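Local coordinates for sulfur carrier protein ThiS (Escherichia coli, PDB 1ZUD), which carries the sulfur, as a thiocarboxylate at its C terminus, that is built into the thiazole phosphate moiety of thiamine phosphate, at residues D[3-7]-D[8-12]; D[16-19]-D[20-24]; D[39-42]-D[43-47]; D[49-52]-D[53-57]. One frame throughout, in Å; residues are numbered along the deposited sequence. Where two conformers were deposited one is given.

Contact 1 of 4, residues D[3-7]-D[8-12]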
loop_
_atom_site.group_PDB
_atom_site.type_symbol
_atom_site.label_atom_id
_atom_site.label_comp_id
_atom_site.label_asym_id
_atom_site.label_seq_id
_atom_site.Cartn_x
_atom_site.Cartn_y
_atom_site.Cartn_z
ATOM N N ILE D 3 31.135 7.242 -7.099
ATOM C CA ILE D 3 29.916 7.360 -6.312
ATOM C C ILE D 3 28.800 6.557 -6.998
ATOM O O ILE D 3 28.943 6.045 -8.100
ATOM C CB ILE D 3 29.363 8.842 -6.211
ATOM C CG1 ILE D 3 29.031 9.369 -7.607
ATOM C CG2 ILE D 3 30.354 9.758 -5.498
ATOM C CD1 ILE D 3 28.309 10.751 -7.593
ATOM N N LEU D 4 27.675 6.474 -6.314
ATOM C CA LEU D 4 26.499 5.841 -6.848
ATOM C C LEU D 4 25.538 7.047 -7.027
ATOM O O LEU D 4 25.372 7.860 -6.113
ATOM C CB LEU D 4 25.965 4.837 -5.827
ATOM C CG LEU D 4 25.150 3.698 -6.453
ATOM C CD1 LEU D 4 26.061 2.840 -7.389
ATOM C CD2 LEU D 4 24.551 2.828 -5.335
ATOM N N PHE D 5 24.956 7.214 -8.210
ATOM C CA PHE D 5 24.040 8.317 -8.427
ATOM C C PHE D 5 22.732 7.723 -8.959
ATOM O O PHE D 5 22.666 7.234 -10.090
ATOM C CB PHE D 5 24.600 9.326 -9.432
ATOM C CG PHE D 5 23.763 10.570 -9.537
ATOM C CD1 PHE D 5 22.689 10.651 -10.437
ATOM C CD2 PHE D 5 24.002 11.640 -8.690
ATOM C CE1 PHE D 5 21.885 11.790 -10.480
ATOM C CE2 PHE D 5 23.200 12.788 -8.723
ATOM C CZ PHE D 5 22.146 12.876 -9.609
ATOM N N ASN D 6 21.706 7.756 -8.124
ATOM C CA ASN D 6 20.450 7.174 -8.493
ATOM C C ASN D 6 20.678 5.699 -8.838
ATOM O O ASN D 6 20.275 5.222 -9.888
ATOM C CB ASN D 6 19.811 7.943 -9.660
ATOM C CG ASN D 6 18.998 9.155 -9.180
ATOM O OD1 ASN D 6 18.776 9.313 -7.979
ATOM N ND2 ASN D 6 18.546 10.006 -10.115
ATOM N N ASP D 7 21.322 5.006 -7.905
ATOM C CA ASP D 7 21.638 3.587 -7.967
ATOM C C ASP D 7 22.628 3.150 -9.063
ATOM O O ASP D 7 22.968 1.965 -9.140
ATOM C CB ASP D 7 20.339 2.757 -8.071
ATOM C CG ASP D 7 19.314 3.118 -6.990
ATOM O OD1 ASP D 7 19.698 3.294 -5.808
ATOM O OD2 ASP D 7 18.110 3.213 -7.328
ATOM N N GLN D 8 23.084 4.091 -9.890
ATOM C CA GLN D 8 24.026 3.789 -10.968
ATOM C C GLN D 8 25.444 4.300 -10.649
ATOM O O GLN D 8 25.627 5.412 -10.159
ATOM C CB GLN D 8 23.547 4.444 -12.267
ATOM C CG GLN D 8 22.296 3.826 -12.882
ATOM C CD GLN D 8 22.611 2.873 -14.031
ATOM O OE1 GLN D 8 23.112 3.296 -15.084
ATOM N NE2 GLN D 8 22.321 1.578 -13.834
ATOM N N ALA D 9 26.451 3.496 -10.945
ATOM C CA ALA D 9 27.820 3.904 -10.671
ATOM C C ALA D 9 28.226 5.044 -11.591
ATOM O O ALA D 9 27.834 5.080 -12.744
ATOM C CB ALA D 9 28.767 2.729 -10.858
ATOM N N MET D 10 28.988 5.993 -11.058
ATOM C CA MET D 10 29.487 7.115 -11.867
ATOM C C MET D 10 30.770 7.689 -11.265
ATOM O O MET D 10 31.031 7.551 -10.069
ATOM C CB MET D 10 28.438 8.232 -12.034
ATOM C CG MET D 10 28.214 9.197 -10.879
ATOM S SD MET D 10 27.397 10.796 -11.436
ATOM C CE MET D 10 28.423 11.996 -10.611
ATOM N N GLN D 11 31.592 8.282 -12.116
ATOM C CA GLN D 11 32.840 8.882 -11.656
ATOM C C GLN D 11 32.637 10.374 -11.678
ATOM O O GLN D 11 31.933 10.882 -12.533
ATOM C CB GLN D 11 34.005 8.582 -12.614
ATOM C CG GLN D 11 34.470 7.144 -12.685
ATOM C CD GLN D 11 35.979 7.008 -12.456
ATOM O OE1 GLN D 11 36.467 7.066 -11.312
ATOM N NE2 GLN D 11 36.729 6.839 -13.548
ATOM N N CYS D 12 33.250 11.069 -10.745
ATOM C CA CYS D 12 33.188 12.530 -10.709
ATOM C C CYS D 12 34.412 13.013 -9.918
ATOM O O CYS D 12 35.017 12.237 -9.168
ATOM C CB CYS D 12 31.899 13.012 -10.036
ATOM S SG CYS D 12 31.757 12.608 -8.283
#
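Ile3 and Met10 lie side by side on one face of a beta hairpin, their side chains pointing the same way. Ile3 CD1 comes within 3.3 Å of Met10 CE, and Ile3 CG1 packs against Met10 CG at 3.4 Å, both tighter than a usual carbon contact. Ile3 CG1 and Met10 CG each lie between the backbone N and the carbonyl carbon (chi1 61° for Ile3, 78° for Met10), which sets the two alongside each other on this face. Met10 SD also reaches Phe5, 3.7 Å from Phe5 CB and 4.9 Å from the ring centroid; the bend at chi3 beyond it turns CE to Ile3. This is an oblique Met-aromatic contact, 43° off the ring normal. Cys12 SG adds a looser touch on Ile3 CD1. Behind these side chains, Ile3 and Met10 form an antiparallel hydrogen-bonded pair, with Ile3 N to Met10 O at 3.0 Å and Met10 N answering to Ile3 O. Phe5 and Gln8 form the next such pair, Phe5 N giving a nearly straight bond to Gln8 O at 2.7 Å. The return bond from Gln8 N meets Phe5 O from above the carbonyl plane, where the type I' turn through Asn6 and Asp7 reverses the chain. Leu4 and Ala9, a non-hydrogen-bonded pair, point to the other face. Leu21 and Leu25 pack against the Ile3, Phe5 and Met10 side, while Asp7 forms a salt bridge with Arg230 of the ThiF chain. The chemistry is thus divided: apolar and sulfur packing joins the hairpin to the core, and a charged turn meets the partner enzyme.

Contact 2 of 4, residues D[16-19]-D[20-24]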
loop_
_atom_site.group_PDB
_atom_site.type_symbol
_atom_site.label_atom_id
_atom_site.label_comp_id
_atom_site.label_asym_id
_atom_site.label_seq_id
_atom_site.Cartn_x
_atom_site.Cartn_y
_atom_site.Cartn_z
ATOM N N GLN D 16 34.128 18.364 -4.977
ATOM C CA GLN D 16 32.980 19.087 -5.571
ATOM C C GLN D 16 31.804 19.232 -4.625
ATOM O O GLN D 16 31.549 18.360 -3.809
ATOM C CB GLN D 16 32.419 18.368 -6.786
ATOM C CG GLN D 16 33.261 18.327 -8.032
ATOM C CD GLN D 16 32.500 17.638 -9.171
ATOM O OE1 GLN D 16 32.229 16.439 -9.108
ATOM N NE2 GLN D 16 32.129 18.404 -10.201
ATOM N N THR D 17 31.039 20.318 -4.759
ATOM C CA THR D 17 29.883 20.469 -3.874
ATOM C C THR D 17 28.693 19.811 -4.608
ATOM O O THR D 17 28.770 19.519 -5.784
ATOM C CB THR D 17 29.517 21.947 -3.632
ATOM O OG1 THR D 17 29.253 22.552 -4.907
ATOM C CG2 THR D 17 30.715 22.743 -2.919
ATOM N N VAL D 18 27.609 19.595 -3.898
ATOM C CA VAL D 18 26.427 19.031 -4.555
ATOM C C VAL D 18 26.020 19.935 -5.692
ATOM O O VAL D 18 25.728 19.465 -6.777
ATOM C CB VAL D 18 25.268 18.881 -3.543
ATOM C CG1 VAL D 18 23.977 18.517 -4.272
ATOM C CG2 VAL D 18 25.668 17.862 -2.491
ATOM N N HIS D 19 26.052 21.257 -5.469
ATOM C CA HIS D 19 25.664 22.191 -6.522
ATOM C C HIS D 19 26.551 21.992 -7.745
ATOM O O HIS D 19 26.058 21.893 -8.877
ATOM C CB HIS D 19 25.783 23.670 -6.022
ATOM C CG HIS D 19 25.744 24.691 -7.115
ATOM N ND1 HIS D 19 24.563 25.183 -7.642
ATOM C CD2 HIS D 19 26.740 25.260 -7.835
ATOM C CE1 HIS D 19 24.837 25.998 -8.646
ATOM N NE2 HIS D 19 26.146 26.060 -8.785
ATOM N N GLU D 20 27.867 21.933 -7.554
ATOM C CA GLU D 20 28.738 21.780 -8.733
ATOM C C GLU D 20 28.479 20.461 -9.464
ATOM O O GLU D 20 28.502 20.390 -10.697
ATOM C CB GLU D 20 30.222 21.837 -8.319
ATOM C CG GLU D 20 30.581 23.107 -7.507
ATOM C CD GLU D 20 32.064 23.148 -7.080
ATOM O OE1 GLU D 20 32.519 22.253 -6.318
ATOM O OE2 GLU D 20 32.775 24.084 -7.518
ATOM N N LEU D 21 28.267 19.397 -8.699
ATOM C CA LEU D 21 27.971 18.110 -9.330
ATOM C C LEU D 21 26.653 18.186 -10.131
ATOM O O LEU D 21 26.589 17.712 -11.265
ATOM C CB LEU D 21 27.844 17.001 -8.263
ATOM C CG LEU D 21 27.456 15.630 -8.837
ATOM C CD1 LEU D 21 28.546 15.205 -9.798
ATOM C CD2 LEU D 21 27.274 14.596 -7.754
ATOM N N LEU D 22 25.604 18.777 -9.558
ATOM C CA LEU D 22 24.318 18.837 -10.279
ATOM C C LEU D 22 24.499 19.668 -11.556
ATOM O O LEU D 22 23.921 19.364 -12.608
ATOM C CB LEU D 22 23.201 19.422 -9.369
ATOM C CG LEU D 22 22.916 18.556 -8.112
ATOM C CD1 LEU D 22 21.776 19.158 -7.301
ATOM C CD2 LEU D 22 22.564 17.113 -8.540
ATOM N N GLU D 23 25.330 20.697 -11.466
ATOM C CA GLU D 23 25.627 21.567 -12.609
ATOM C C GLU D 23 26.336 20.766 -13.697
ATOM O O GLU D 23 25.996 20.869 -14.887
ATOM C CB GLU D 23 26.526 22.741 -12.187
ATOM C CG GLU D 23 25.800 23.852 -11.461
ATOM C CD GLU D 23 24.870 24.640 -12.383
ATOM O OE1 GLU D 23 25.346 25.553 -13.113
ATOM O OE2 GLU D 23 23.662 24.346 -12.382
ATOM N N GLN D 24 27.313 19.965 -13.285
ATOM C CA GLN D 24 28.047 19.110 -14.232
ATOM C C GLN D 24 27.066 18.150 -14.979
ATOM O O GLN D 24 27.159 17.976 -16.198
ATOM C CB GLN D 24 29.079 18.288 -13.474
ATOM C CG GLN D 24 30.221 17.791 -14.327
ATOM C CD GLN D 24 30.901 18.924 -15.116
ATOM O OE1 GLN D 24 30.785 18.992 -16.336
ATOM N NE2 GLN D 24 31.603 19.818 -14.411
HETATM O O HOH W 1 27.565 26.565 -11.124
#
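Thr17 and Glu20 exchange bonds in a capping box at the start of helix 18-24. Glu20 N donates to Thr17 OG1 at 3.1 Å, and Thr17 N donates to Glu20 OE1 at 2.9 Å, using the anti lone pair of that oxygen. With chi1 at 58°, Thr17 OG1 sits between its own backbone N and carbonyl carbon and faces the first turn; Glu20 CG, anti to its carbonyl carbon, lies 3.0 Å from that hydroxyl, and the extended chain brings OE1 to Thr17 N. Thr17 O and Val18 O then accept from Leu21 N and Leu22 N, beginning the regular helical bonding.

The buried side is close and apolar. Val18 and Leu22 lie alongside one another, Val18 CG1 3.8 Å from Leu22 CD1, and Leu22 CG rests 3.2 Å from Val18 O. Trp46 covers both of them, and Leu34 and Ile36 of strand 32-36 pack on Val18. Leu21 turns to Ile57 of strand 56-61.

Across the helix the packing is looser. His19 CG stands anti to the backbone N (chi1 165°), which swings the imidazole along the helix to Glu23, whose CG lies over one ring face, 3.8 Å from the centroid, in a CH-pi contact. Ring and carboxylate planes are only 14° apart, yet His19 NE2 and Glu23 OE1 do not touch; a water 2.8 Å from His19 NE2 bridges to Glu23 OE1. The capping box satisfies two amides at the helix start, where the helix dipole would probably favour the negative charge of Glu20, whereas His19 and Glu23 combine a direct CH-pi contact with a water bridge.

Contact 3 of 4, residues D[39-42]-D[43-47]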
loop_
_atom_site.group_PDB
_atom_site.type_symbol
_atom_site.label_atom_id
_atom_site.label_comp_id
_atom_site.label_asym_id
_atom_site.label_seq_id
_atom_site.Cartn_x
_atom_site.Cartn_y
_atom_site.Cartn_z
ATOM N N GLN D 39 19.991 9.997 3.672
ATOM C CA GLN D 39 19.558 11.113 4.523
ATOM C C GLN D 39 19.389 12.300 3.597
ATOM O O GLN D 39 20.223 12.581 2.744
ATOM C CB GLN D 39 20.609 11.376 5.616
ATOM C CG GLN D 39 21.448 10.121 6.026
ATOM C CD GLN D 39 20.810 9.179 7.078
ATOM O OE1 GLN D 39 20.416 9.600 8.175
ATOM N NE2 GLN D 39 20.751 7.885 6.748
ATOM N N ILE D 40 18.271 12.971 3.728
ATOM C CA ILE D 40 18.038 14.154 2.923
ATOM C C ILE D 40 19.083 15.223 3.280
ATOM O O ILE D 40 19.417 15.387 4.441
ATOM C CB ILE D 40 16.671 14.773 3.249
ATOM C CG1 ILE D 40 15.566 13.740 2.907
ATOM C CG2 ILE D 40 16.494 16.112 2.467
ATOM C CD1 ILE D 40 15.432 13.491 1.409
ATOM N N VAL D 41 19.546 15.928 2.266
ATOM C CA VAL D 41 20.465 17.044 2.408
ATOM C C VAL D 41 19.617 18.247 1.943
ATOM O O VAL D 41 19.333 18.383 0.762
ATOM C CB VAL D 41 21.702 16.937 1.492
ATOM C CG1 VAL D 41 22.565 18.202 1.712
ATOM C CG2 VAL D 41 22.532 15.710 1.850
ATOM N N PRO D 42 19.173 19.100 2.876
ATOM C CA PRO D 42 18.357 20.265 2.517
ATOM C C PRO D 42 19.021 21.090 1.404
ATOM O O PRO D 42 20.215 21.344 1.425
ATOM C CB PRO D 42 18.228 21.019 3.842
ATOM C CG PRO D 42 18.317 19.957 4.877
ATOM C CD PRO D 42 19.453 19.083 4.342
ATOM N N ARG D 43 18.218 21.518 0.443
ATOM C CA ARG D 43 18.703 22.261 -0.702
ATOM C C ARG D 43 19.515 23.478 -0.301
ATOM O O ARG D 43 20.431 23.871 -1.011
ATOM C CB ARG D 43 17.529 22.727 -1.551
ATOM C CG ARG D 43 17.830 22.809 -3.002
ATOM C CD ARG D 43 16.592 22.314 -3.737
ATOM N NE ARG D 43 15.847 23.446 -4.218
ATOM C CZ ARG D 43 14.555 23.425 -4.544
ATOM N NH1 ARG D 43 13.781 22.292 -4.453
ATOM N NH2 ARG D 43 14.043 24.575 -4.959
ATOM N N GLU D 44 19.172 24.071 0.838
ATOM C CA GLU D 44 19.881 25.259 1.263
ATOM C C GLU D 44 21.346 24.929 1.542
ATOM O O GLU D 44 22.145 25.826 1.688
ATOM C CB GLU D 44 19.200 25.884 2.499
ATOM C CG GLU D 44 19.344 25.097 3.798
ATOM C CD GLU D 44 18.646 25.780 4.990
ATOM O OE1 GLU D 44 18.857 25.339 6.145
ATOM O OE2 GLU D 44 17.875 26.752 4.773
ATOM N N GLN D 45 21.710 23.648 1.611
ATOM C CA GLN D 45 23.111 23.285 1.880
ATOM C C GLN D 45 23.890 22.821 0.640
ATOM O O GLN D 45 25.112 22.563 0.704
ATOM C CB GLN D 45 23.167 22.153 2.919
ATOM C CG GLN D 45 22.793 22.549 4.349
ATOM C CD GLN D 45 22.518 21.354 5.262
ATOM O OE1 GLN D 45 23.126 20.286 5.137
ATOM N NE2 GLN D 45 21.600 21.543 6.203
ATOM N N TRP D 46 23.227 22.748 -0.515
ATOM C CA TRP D 46 23.918 22.195 -1.677
ATOM C C TRP D 46 25.120 22.968 -2.183
ATOM O O TRP D 46 26.017 22.367 -2.744
ATOM C CB TRP D 46 22.972 21.941 -2.868
ATOM C CG TRP D 46 21.805 20.955 -2.589
ATOM C CD1 TRP D 46 21.623 20.164 -1.492
ATOM C CD2 TRP D 46 20.696 20.686 -3.456
ATOM N NE1 TRP D 46 20.459 19.416 -1.613
ATOM C CE2 TRP D 46 19.873 19.716 -2.811
ATOM C CE3 TRP D 46 20.315 21.163 -4.702
ATOM C CZ2 TRP D 46 18.683 19.225 -3.383
ATOM C CZ3 TRP D 46 19.099 20.657 -5.281
ATOM C CH2 TRP D 46 18.321 19.709 -4.606
ATOM N N ALA D 47 25.140 24.279 -1.999
ATOM C CA ALA D 47 26.271 25.089 -2.478
ATOM C C ALA D 47 27.570 24.843 -1.717
ATOM O O ALA D 47 28.639 25.179 -2.209
ATOM C CB ALA D 47 25.913 26.585 -2.422
#
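Trp46 bonds back to Val41 through its indole nitrogen, closing the bend that follows strand 39-40. From CB, the side chain turns with CG anti to its own carbonyl carbon (chi1 -60°), carrying the indole over the preceding residues. Beyond CG, CD1 lies 3.4 Å from Pro42 O and 3.9 Å from Val41 CG1, which sits at the ring edge in its plane. The next atom, NE1, donates to Val41 O at 2.8 Å. This bond is bent, 151° at the hydrogen; the donor stands above the carbonyl plane, and the oxygen lies 18° out of the indole plane. One face of the indole meets Arg43 CG, 3.2 Å above the plane and offset toward the rim. The six-membered ring, at the tip, continues past the bend to meet Leu22, with Val18 and Leu34 also packed on the side chain.

On the Arg43 side of the indole, Gln45 N donates to Pro42 O at 2.8 Å, and Trp46 N repeats the pattern to Arg43 O, giving two successive turns bonded from residue i+3 to residue i. The Gln45 side chain runs beside the proline ring, pointing the same way, with NE2 3.8 Å from Pro42 CD. The carbonyls of Val41 and Pro42 are therefore held by N-H groups of Trp46 and Gln45 respectively.

Outward, Arg43 bonds to Ala32 O and forms a salt bridge with Asp176 of the ThiF chain, whose Gly239 N donates to Glu44. Inward, the Trp46 indole packs on both helix 18-24, at Val18 and Leu22, and strand 32-36, at Leu34, joining the bend to both.

Contact 4 of 4, residues D[49-52]-D[53-57]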
loop_
_atom_site.group_PDB
_atom_site.type_symbol
_atom_site.label_atom_id
_atom_site.label_comp_id
_atom_site.label_asym_id
_atom_site.label_seq_id
_atom_site.Cartn_x
_atom_site.Cartn_y
_atom_site.Cartn_z
ATOM N N HIS D 49 27.872 21.679 0.520
ATOM C CA HIS D 49 27.999 20.251 0.847
ATOM C C HIS D 49 28.922 19.526 -0.131
ATOM O O HIS D 49 28.623 19.401 -1.304
ATOM C CB HIS D 49 26.639 19.571 0.816
ATOM C CG HIS D 49 26.609 18.290 1.582
ATOM N ND1 HIS D 49 26.211 18.225 2.900
ATOM C CD2 HIS D 49 26.965 17.029 1.230
ATOM C CE1 HIS D 49 26.320 16.976 3.326
ATOM N NE2 HIS D 49 26.775 16.231 2.333
ATOM N N ILE D 50 30.049 19.042 0.370
ATOM C CA ILE D 50 31.023 18.317 -0.443
ATOM C C ILE D 50 30.635 16.825 -0.641
ATOM O O ILE D 50 30.292 16.114 0.296
ATOM C CB ILE D 50 32.445 18.366 0.206
ATOM C CG1 ILE D 50 32.898 19.819 0.348
ATOM C CG2 ILE D 50 33.438 17.557 -0.655
ATOM C CD1 ILE D 50 33.298 20.447 -0.968
ATOM N N VAL D 51 30.667 16.382 -1.892
ATOM C CA VAL D 51 30.342 15.003 -2.200
ATOM C C VAL D 51 31.597 14.167 -1.946
ATOM O O VAL D 51 32.667 14.510 -2.456
ATOM C CB VAL D 51 29.949 14.902 -3.645
ATOM C CG1 VAL D 51 29.729 13.427 -4.014
ATOM C CG2 VAL D 51 28.675 15.767 -3.882
ATOM N N GLN D 52 31.457 13.083 -1.186
ATOM C CA GLN D 52 32.579 12.200 -0.833
ATOM C C GLN D 52 32.620 10.858 -1.510
ATOM O O GLN D 52 31.575 10.237 -1.742
ATOM C CB GLN D 52 32.573 11.991 0.663
ATOM C CG GLN D 52 32.222 13.283 1.323
ATOM C CD GLN D 52 32.808 13.471 2.686
ATOM O OE1 GLN D 52 32.600 12.655 3.601
ATOM N NE2 GLN D 52 33.547 14.577 2.851
ATOM N N ASP D 53 33.842 10.402 -1.803
ATOM C CA ASP D 53 34.052 9.127 -2.448
ATOM C C ASP D 53 33.161 8.065 -1.811
ATOM O O ASP D 53 33.109 7.980 -0.609
ATOM C CB ASP D 53 35.498 8.682 -2.283
ATOM C CG ASP D 53 35.693 7.245 -2.701
ATOM O OD1 ASP D 53 35.975 6.409 -1.816
ATOM O OD2 ASP D 53 35.535 6.956 -3.914
ATOM N N GLY D 54 32.481 7.266 -2.628
ATOM C CA GLY D 54 31.604 6.228 -2.109
ATOM C C GLY D 54 30.245 6.739 -1.651
ATOM O O GLY D 54 29.485 6.006 -1.012
ATOM N N ASP D 55 29.900 7.983 -1.963
ATOM C CA ASP D 55 28.585 8.469 -1.503
ATOM C C ASP D 55 27.476 7.839 -2.349
ATOM O O ASP D 55 27.680 7.592 -3.529
ATOM C CB ASP D 55 28.501 10.001 -1.616
ATOM C CG ASP D 55 28.894 10.698 -0.317
ATOM O OD1 ASP D 55 29.044 11.941 -0.320
ATOM O OD2 ASP D 55 29.050 9.995 0.715
ATOM N N GLN D 56 26.317 7.560 -1.752
ATOM C CA GLN D 56 25.207 7.004 -2.564
ATOM C C GLN D 56 24.198 8.133 -2.653
ATOM O O GLN D 56 23.593 8.537 -1.663
ATOM C CB GLN D 56 24.604 5.763 -1.906
ATOM C CG GLN D 56 25.665 4.746 -1.505
ATOM C CD GLN D 56 25.046 3.430 -1.121
ATOM O OE1 GLN D 56 24.068 3.397 -0.385
ATOM N NE2 GLN D 56 25.610 2.335 -1.617
ATOM N N ILE D 57 24.038 8.670 -3.849
ATOM C CA ILE D 57 23.193 9.835 -3.997
ATOM C C ILE D 57 21.934 9.560 -4.803
ATOM O O ILE D 57 21.960 8.808 -5.769
ATOM C CB ILE D 57 23.987 10.934 -4.677
ATOM C CG1 ILE D 57 25.286 11.210 -3.877
ATOM C CG2 ILE D 57 23.196 12.235 -4.666
ATOM C CD1 ILE D 57 26.189 12.226 -4.597
HETATM O O HOH W 2 28.738 13.560 2.271
#
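Asp55 reaches back across a type II beta turn, Gln52 to Asp55, that leads into strand 56-61 of this ubiquitin-like fold. Its side chain crosses that of Gln52 obliquely, with carboxylate and amide planes 24° apart, and OD1 takes the Gln52 N-H at 2.8 Å. This backbone N-H approaches from well above the carboxylate plane, 59° out of it. The reciprocal backbone bond, Asp55 N to Gln52 O, is weak. Gly54 occupies the third position of the turn with positive phi, a conformation glycine adopts readily.

Val51 stands anti to its backbone N through CG1 (chi1 175°), directing that methyl inward to Ile57, whose side chain crosses it obliquely; CG1 and Ile57 CD1 meet at 3.8 Å. Ile3, Val18 and Leu21 pack around this pair, between strand 2-5 and helix 18-24. The same Val51 CG1 lies 4.0 Å from Asp55 OD1, so the carboxylate borders the apolar cluster.

Asp55 OD2 is hydrogen-bonded to Asn37 ND2, while Asp53 accepts from Gln2 N. A water donates to Asp55 OD1 at 3.1 Å and lies 3.3 Å from His49 NE2, a weak link.

In the fold
From the N terminus, contact 1 closes the first hairpin, strands 2-5 and 8-11, at the sheet's edge. The chain then enters helix 18-24, whose start is contact 2; Leu21 lies on the hairpin's apolar face. Contact 3 begins in strand 39-40, after strand 32-36, folds the chain back and sets Trp46 against the helix, with Trp46 O bonded to His19 N. Contact 4 turns the connecting loop into strand 56-61, which pairs with strand 2-5 beside contact 1. The four follow in series, none nested or crossed. Backbone bonds from 16-19 to 49-52 tie contacts 2 and 4, whereas contacts 1 and 3 do not touch and lie on opposite sides of the chain's centre.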